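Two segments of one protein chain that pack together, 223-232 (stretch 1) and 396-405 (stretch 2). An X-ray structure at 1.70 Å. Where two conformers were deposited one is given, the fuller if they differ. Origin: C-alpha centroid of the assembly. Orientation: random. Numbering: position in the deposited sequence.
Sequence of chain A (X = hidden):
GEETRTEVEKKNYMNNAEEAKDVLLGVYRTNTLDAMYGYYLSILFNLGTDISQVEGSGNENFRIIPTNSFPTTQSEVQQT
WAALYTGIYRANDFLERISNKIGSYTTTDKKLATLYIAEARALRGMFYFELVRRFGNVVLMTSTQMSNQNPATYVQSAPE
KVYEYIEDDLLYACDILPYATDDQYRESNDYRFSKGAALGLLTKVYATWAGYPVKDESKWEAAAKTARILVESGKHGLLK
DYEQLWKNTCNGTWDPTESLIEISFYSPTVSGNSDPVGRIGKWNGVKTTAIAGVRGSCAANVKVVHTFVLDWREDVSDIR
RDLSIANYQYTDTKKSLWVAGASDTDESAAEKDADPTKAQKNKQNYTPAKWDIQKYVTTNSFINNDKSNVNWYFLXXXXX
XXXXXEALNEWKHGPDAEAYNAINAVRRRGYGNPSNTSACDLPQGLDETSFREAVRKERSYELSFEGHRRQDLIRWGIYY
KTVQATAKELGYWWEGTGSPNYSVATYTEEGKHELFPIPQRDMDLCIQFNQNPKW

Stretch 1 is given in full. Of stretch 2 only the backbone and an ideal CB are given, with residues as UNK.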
ATOM      1  N   ALA A 223      11.450   5.469 -15.048  1.00  6.57           N
ATOM      2  CA  ALA A 223      11.426   5.017 -13.649  1.00  6.06           C
ATOM      3  C   ALA A 223      12.864   5.023 -13.084  1.00  6.92           C
ATOM      4  O   ALA A 223      13.132   5.513 -11.973  1.00  5.92           O
ATOM      5  CB  ALA A 223      10.829   3.590 -13.573  1.00  5.65           C
ATOM      6  N   ALA A 224      13.780   4.450 -13.839  1.00  6.15           N
ATOM      7  CA  ALA A 224      15.172   4.359 -13.406  1.00  6.34           C
ATOM      8  C   ALA A 224      15.802   5.752 -13.229  1.00  7.81           C
ATOM      9  O   ALA A 224      16.516   5.973 -12.273  1.00  6.46           O
ATOM     10  CB  ALA A 224      16.002   3.531 -14.407  1.00  6.03           C
ATOM     11  N   LYS A 225      15.572   6.659 -14.185  1.00  8.21           N
ATOM     12  CA  LYS A 225      16.139   8.015 -14.087  1.00  8.85           C
ATOM     13  C   LYS A 225      15.578   8.799 -12.896  1.00  8.09           C
ATOM     14  O   LYS A 225      16.299   9.553 -12.234  1.00  9.07           O
ATOM     15  CB  LYS A 225      15.952   8.762 -15.385  1.00  9.79           C
ATOM     16  CG  LYS A 225      16.865   8.187 -16.461  1.00 12.12           C
ATOM     17  CD  LYS A 225      16.812   8.941 -17.770  1.00 15.86           C
ATOM     18  CE  LYS A 225      17.906   8.433 -18.693  1.00 20.22           C
ATOM     19  NZ  LYS A 225      17.926   9.191 -19.954  1.00 22.16           N
ATOM     20  N   THR A 226      14.293   8.636 -12.648  1.00  6.91           N
ATOM     21  CA  THR A 226      13.639   9.278 -11.521  1.00  6.92           C
ATOM     22  C   THR A 226      14.205   8.736 -10.211  1.00  7.31           C
ATOM     23  O   THR A 226      14.589   9.494  -9.317  1.00  6.64           O
ATOM     24  CB  THR A 226      12.135   9.070 -11.597  1.00  7.21           C
ATOM     25  OG1 THR A 226      11.679   9.576 -12.847  1.00  6.98           O
ATOM     26  CG2 THR A 226      11.426   9.830 -10.462  1.00  5.47           C
ATOM     27  N   ALA A 227      14.244   7.408 -10.073  1.00  7.16           N
ATOM     28  CA  ALA A 227      14.800   6.806  -8.838  1.00  7.02           C
ATOM     29  C   ALA A 227      16.254   7.224  -8.624  1.00  6.94           C
ATOM     30  O   ALA A 227      16.663   7.469  -7.492  1.00  7.96           O
ATOM     31  CB  ALA A 227      14.708   5.294  -8.864  1.00  6.91           C
ATOM     32  N   ARG A 228      17.041   7.286  -9.695  1.00  6.77           N
ATOM     33  CA  ARG A 228      18.442   7.723  -9.599  0.50  7.51           C
ATOM     34  C   ARG A 228      18.577   9.076  -8.880  1.00  7.17           C
ATOM     35  O   ARG A 228      19.466   9.265  -8.049  1.00  8.15           O
ATOM     36  CB  ARG A 228      19.059   7.820 -11.005  0.50  7.39           C
ATOM     37  CG  ARG A 228      20.532   8.209 -11.063  0.50  9.86           C
ATOM     38  CD  ARG A 228      20.963   8.500 -12.523  0.50 11.18           C
ATOM     39  NE  ARG A 228      21.065   7.295 -13.344  0.50 14.73           N
ATOM     40  CZ  ARG A 228      20.996   7.265 -14.673  0.50 14.92           C
ATOM     41  NH1 ARG A 228      20.750   8.362 -15.373  0.50 13.81           N
ATOM     42  NH2 ARG A 228      21.114   6.105 -15.300  0.50 17.84           N
ATOM     43  N   ILE A 229      17.707  10.032  -9.223  1.00  7.60           N
ATOM     44  CA  ILE A 229      17.766  11.370  -8.623  1.00  6.22           C
ATOM     45  C   ILE A 229      17.595  11.210  -7.116  1.00  6.41           C
ATOM     46  O   ILE A 229      18.390  11.758  -6.313  1.00  6.23           O
ATOM     47  CB  ILE A 229      16.610  12.285  -9.195  1.00  6.85           C
ATOM     48  CG1 ILE A 229      16.906  12.610 -10.671  1.00  7.54           C
ATOM     49  CG2 ILE A 229      16.449  13.584  -8.379  1.00  7.03           C
ATOM     50  CD1 ILE A 229      15.730  13.181 -11.428  1.00  9.84           C
ATOM     51  N   LEU A 230      16.598  10.415  -6.743  1.00  6.09           N
ATOM     52  CA  LEU A 230      16.310  10.197  -5.312  1.00  6.70           C
ATOM     53  C   LEU A 230      17.459   9.468  -4.592  1.00  7.64           C
ATOM     54  O   LEU A 230      17.898   9.887  -3.507  1.00  7.97           O
ATOM     55  CB  LEU A 230      15.010   9.459  -5.142  1.00  6.56           C
ATOM     56  CG  LEU A 230      14.642   9.043  -3.709  1.00  8.15           C
ATOM     57  CD1 LEU A 230      14.679  10.229  -2.754  1.00  8.24           C
ATOM     58  CD2 LEU A 230      13.260   8.316  -3.660  1.00  7.61           C
ATOM     59  N   VAL A 231      17.947   8.397  -5.212  1.00  7.89           N
ATOM     60  CA  VAL A 231      19.020   7.586  -4.616  1.00  8.92           C
ATOM     61  C   VAL A 231      20.301   8.391  -4.493  1.00  9.69           C
ATOM     62  O   VAL A 231      20.938   8.440  -3.418  1.00 10.31           O
ATOM     63  CB  VAL A 231      19.178   6.234  -5.377  1.00  8.82           C
ATOM     64  CG1 VAL A 231      20.411   5.450  -4.814  1.00  9.70           C
ATOM     65  CG2 VAL A 231      17.904   5.418  -5.264  1.00  9.05           C
ATOM     66  N   GLU A 232      20.659   9.130  -5.530  1.00  8.86           N
ATOM     67  CA  GLU A 232      21.873   9.933  -5.506  1.00 10.00           C
ATOM     68  C   GLU A 232      21.808  11.216  -4.664  1.00  9.49           C
ATOM     69  O   GLU A 232      22.839  11.801  -4.353  1.00  7.90           O
ATOM     70  CB  GLU A 232      22.340  10.221  -6.930  1.00 10.44           C
ATOM     71  CG  GLU A 232      22.641   8.918  -7.661  1.00 14.73           C
ATOM     72  CD  GLU A 232      23.358   9.051  -9.002  1.00 17.95           C
ATOM     73  OE1 GLU A 232      23.403  10.156  -9.564  1.00 20.74           O
ATOM     74  OE2 GLU A 232      23.853   7.997  -9.512  1.00 20.29           O
ATOM     75  N   UNK A 396       7.808   3.226   1.092  1.00  8.03           N
ATOM     76  CA  UNK A 396       9.044   3.289   1.853  1.00  7.71           C
ATOM     77  C   UNK A 396      10.226   3.368   0.881  1.00  7.42           C
ATOM     78  O   UNK A 396      10.162   2.858  -0.223  1.00  5.89           O
ATOM     79  CB  UNK A 396       9.175   2.079   2.781  1.00  7.71           C
ATOM     80  N   UNK A 397      11.335   3.935   1.304  1.00  6.51           N
ATOM     81  CA  UNK A 397      12.502   3.991   0.421  1.00  7.14           C
ATOM     82  C   UNK A 397      12.980   2.624  -0.040  1.00  7.24           C
ATOM     83  O   UNK A 397      13.507   2.511  -1.152  1.00  7.18           O
ATOM     84  CB  UNK A 397      13.651   4.711   1.130  1.00  7.14           C
ATOM     85  N   UNK A 398      12.813   1.566   0.773  1.00  6.67           N
ATOM     86  CA  UNK A 398      13.248   0.236   0.313  1.00  7.30           C
ATOM     87  C   UNK A 398      12.525  -0.188  -0.985  1.00  6.62           C
ATOM     88  O   UNK A 398      13.091  -0.836  -1.838  1.00  6.29           O
ATOM     89  CB  UNK A 398      12.996  -0.801   1.409  1.00  7.30           C
ATOM     90  N   UNK A 399      11.248   0.146  -1.070  1.00  6.56           N
ATOM     91  CA  UNK A 399      10.401  -0.143  -2.255  1.00  7.88           C
ATOM     92  C   UNK A 399      11.022   0.575  -3.445  1.00  6.75           C
ATOM     93  O   UNK A 399      11.237  -0.010  -4.541  1.00  6.37           O
ATOM     94  CB  UNK A 399       8.952   0.301  -2.044  1.00  7.88           C
ATOM     95  N   UNK A 400      11.405   1.839  -3.238  1.00  6.60           N
ATOM     96  CA  UNK A 400      12.012   2.604  -4.307  1.00  6.97           C
ATOM     97  C   UNK A 400      13.371   2.017  -4.718  1.00  7.49           C
ATOM     98  O   UNK A 400      13.644   1.916  -5.912  1.00  6.54           O
ATOM     99  CB  UNK A 400      12.172   4.064  -3.877  1.00  6.97           C
ATOM    100  N   UNK A 401      14.188   1.580  -3.756  1.00  7.69           N
ATOM    101  CA  UNK A 401      15.462   0.940  -4.132  1.00  7.74           C
ATOM    102  C   UNK A 401      15.178  -0.291  -5.000  1.00  7.98           C
ATOM    103  O   UNK A 401      15.835  -0.516  -6.007  1.00  6.57           O
ATOM    104  CB  UNK A 401      16.264   0.546  -2.890  1.00  7.74           C
ATOM    105  N   UNK A 402      14.185  -1.076  -4.595  1.00  7.47           N
ATOM    106  CA  UNK A 402      13.884  -2.292  -5.372  1.00  7.96           C
ATOM    107  C   UNK A 402      13.340  -1.923  -6.769  1.00  7.43           C
ATOM    108  O   UNK A 402      13.678  -2.576  -7.774  1.00  7.78           O
ATOM    109  CB  UNK A 402      12.873  -3.164  -4.625  1.00  7.96           C
ATOM    110  N   UNK A 403      12.537  -0.844  -6.845  1.00  6.71           N
ATOM    111  CA  UNK A 403      12.033  -0.374  -8.149  1.00  7.11           C
ATOM    112  C   UNK A 403      13.167   0.085  -9.045  1.00  6.71           C
ATOM    113  O   UNK A 403      13.135  -0.121 -10.274  1.00  5.50           O
ATOM    114  CB  UNK A 403      11.032   0.768  -7.960  1.00  7.11           C
ATOM    115  N   UNK A 404      14.145   0.764  -8.441  1.00  6.65           N
ATOM    116  CA  UNK A 404      15.317   1.215  -9.168  1.00  6.96           C
ATOM    117  C   UNK A 404      16.052   0.027  -9.787  1.00  6.81           C
ATOM    118  O   UNK A 404      16.346   0.003 -10.992  1.00  6.65           O
ATOM    119  CB  UNK A 404      16.249   2.001  -8.244  1.00  6.96           C
ATOM    120  N   UNK A 405      16.289  -1.001  -8.973  1.00  7.02           N
ATOM    121  CA  UNK A 405      16.951  -2.195  -9.458  1.00  5.97           C
ATOM    122  C   UNK A 405      16.132  -2.841 -10.556  1.00  6.41           C
ATOM    123  O   UNK A 405      16.690  -3.207 -11.615  1.00  5.17           O
ATOM    124  CB  UNK A 405      17.190  -3.184  -8.315  1.00  5.97           C
TER

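The two helices cross at 135° between their N-to-C directions, their axes 8.9 Å apart at closest approach. Stretch 1 offers a largely apolar surface: the small Ala224 and Ala227, then Leu230 and Val231, with Arg228 and Glu232 beside them.

Position 396 has extended backbone angles (-112/154) and sits just before the helix, at the N-cap, with its CB out of reach of stretch 1. Nothing visible selects a side chain, although small polar residues are common at N-caps. The deposited residue is Arg396, whose guanidinium is hydrogen-bonded elsewhere in the structure.

At position 397 the CB points sideways and finds nothing of stretch 1 within 5.5 Å. A short side chain would not reach Leu230 or Val231, but a long apolar or aromatic one could. Phenylalanine or tyrosine would suit, the nearby Leu230 carbonyl making a polar tip useful. Tyr397, with chi1 in the t well, spans the gap. Leu230 CG lies at the edge of its ring, 3.9 Å from Tyr397 CE1, and Tyr397 OH comes within 3.5 Å of Val231 CA. The hydroxyl also reaches a water, 3.2 Å from Tyr397 OH, which donates a hydrogen bond to Leu230 O at 2.9 Å.

Positions 398 and 399 point out of reach, and stretch 1 places no demand on them. They are Ala398 and Asp399, the latter hydrogen-bonded elsewhere in the structure.

Position 400 points toward stretch 1, its ideal CB 4.4 Å from Leu230 CD2. The neighbors are hydrocarbon, so a compact or medium apolar residue suits: alanine, valine, isoleucine or perhaps leucine. Val400 is found, its CG1 3.8 Å from Leu230 CD2 and 4.2 Å from Ala227 CB.

From position 401 the CB leaves sideways without contact, but a flexible apolar chain could reach Val231; leucine, isoleucine or methionine would serve. Leu401, with chi1 m and chi2 t, brings its CD2 to 3.7 Å from Val231 CG2.

Position 402 is out of reach, and 403 points sideways without contact. Stretch 1 sets no preference, so any helix-compatible residue would do here; they are Leu402 and Leu403.

At position 404 CA-to-CB points sideways, yet the ideal CB comes closer to stretch 1 than any other, 3.7 Å from Ala227 CB; the CA of 404 is 5.3 Å from Ala224 CA. The alanines leave room for a flat ring to lie across the helix, against its backbone, while Arg228 and Glu232 make a polar tip useful; phenylalanine could fill the groove, but tyrosine adds a hydroxyl. Tyr404 is a knob among Ala224, Ala227, Arg228 and Val231, with the backbone of Ala227 and Arg228 over one ring face. Tyr404 CD1 is 3.6 Å from Ala227 CB, and Tyr404 CD2 is 3.8 Å from Val231 CG2. One water, 2.6 Å from Tyr404 OH, accepts from Arg228 NE at 2.8 Å; another, 2.7 Å from Tyr404 OH, donates to Glu232 OE2 at 3.0 Å.

Position 405 is again out of reach, leaving the choice open; Ala405, helix-compatible, makes no contact.

Stretch 2 (396-405) RYADVLLLYA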
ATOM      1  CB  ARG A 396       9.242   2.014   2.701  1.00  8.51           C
ATOM      2  CG  ARG A 396       8.186   1.836   3.741  1.00 10.00           C
ATOM      3  CD  ARG A 396       8.549   0.836   4.810  1.00  7.75           C
ATOM      4  NE  ARG A 396       8.411  -0.561   4.438  1.00  8.65           N
ATOM      5  CZ  ARG A 396       9.416  -1.400   4.131  1.00  9.23           C
ATOM      6  NH1 ARG A 396      10.695  -1.003   4.077  1.00  8.51           N
ATOM      7  NH2 ARG A 396       9.133  -2.672   3.917  1.00 10.32           N
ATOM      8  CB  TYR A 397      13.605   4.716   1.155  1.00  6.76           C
ATOM      9  CG  TYR A 397      14.856   5.043   0.409  1.00  7.88           C
ATOM     10  CD1 TYR A 397      14.883   6.047  -0.539  1.00  7.70           C
ATOM     11  CD2 TYR A 397      16.048   4.412   0.718  1.00  7.64           C
ATOM     12  CE1 TYR A 397      16.047   6.393  -1.187  1.00  9.77           C
ATOM     13  CE2 TYR A 397      17.215   4.754   0.081  1.00  8.94           C
ATOM     14  CZ  TYR A 397      17.210   5.765  -0.873  1.00  8.81           C
ATOM     15  OH  TYR A 397      18.377   6.115  -1.481  1.00  8.56           O
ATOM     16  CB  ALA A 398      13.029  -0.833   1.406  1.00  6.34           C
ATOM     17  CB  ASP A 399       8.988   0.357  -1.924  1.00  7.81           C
ATOM     18  CG  ASP A 399       7.906  -0.078  -2.914  1.00  9.26           C
ATOM     19  OD1 ASP A 399       8.207  -0.493  -4.046  1.00  9.05           O
ATOM     20  OD2 ASP A 399       6.712   0.043  -2.533  1.00  9.49           O
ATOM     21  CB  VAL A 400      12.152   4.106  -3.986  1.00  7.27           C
ATOM     22  CG1 VAL A 400      12.775   4.844  -5.192  1.00  9.47           C
ATOM     23  CG2 VAL A 400      10.769   4.733  -3.603  1.00  8.55           C
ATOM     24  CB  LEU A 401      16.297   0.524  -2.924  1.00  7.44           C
ATOM     25  CG  LEU A 401      16.936   1.675  -2.142  1.00  7.75           C
ATOM     26  CD1 LEU A 401      17.600   1.198  -0.823  1.00  5.12           C
ATOM     27  CD2 LEU A 401      17.935   2.455  -2.997  1.00  6.97           C
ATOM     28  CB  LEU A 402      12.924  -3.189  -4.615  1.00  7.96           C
ATOM     29  CG  LEU A 402      13.487  -3.813  -3.334  1.00  7.91           C
ATOM     30  CD1 LEU A 402      12.486  -4.727  -2.633  1.00  7.05           C
ATOM     31  CD2 LEU A 402      14.761  -4.598  -3.634  1.00  8.36           C
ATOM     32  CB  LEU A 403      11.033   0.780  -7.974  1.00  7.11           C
ATOM     33  CG  LEU A 403       9.681   0.391  -7.379  1.00  8.41           C
ATOM     34  CD1 LEU A 403       8.882   1.641  -7.030  1.00  7.32           C
ATOM     35  CD2 LEU A 403       8.909  -0.499  -8.408  1.00  6.48           C
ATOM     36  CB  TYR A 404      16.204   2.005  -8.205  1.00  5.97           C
ATOM     37  CG  TYR A 404      17.433   2.690  -8.780  1.00  7.26           C
ATOM     38  CD1 TYR A 404      17.427   3.263 -10.049  1.00  9.04           C
ATOM     39  CD2 TYR A 404      18.581   2.845  -8.003  1.00  7.29           C
ATOM     40  CE1 TYR A 404      18.549   3.918 -10.551  1.00  8.91           C
ATOM     41  CE2 TYR A 404      19.685   3.509  -8.490  1.00  7.81           C
ATOM     42  CZ  TYR A 404      19.660   4.058  -9.762  1.00  7.95           C
ATOM     43  OH  TYR A 404      20.778   4.718 -10.241  1.00  9.82           O
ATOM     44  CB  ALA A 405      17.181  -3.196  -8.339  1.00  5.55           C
TER
HETATM   45  O   HOH W   1      21.538   4.622 -12.719  1.00 13.29           O
HETATM   46  O   HOH W   2      18.612   9.230  -0.815  1.00  8.86           O
HETATM   47  O   HOH W   3      22.617   5.518  -8.452  1.00 14.98           O
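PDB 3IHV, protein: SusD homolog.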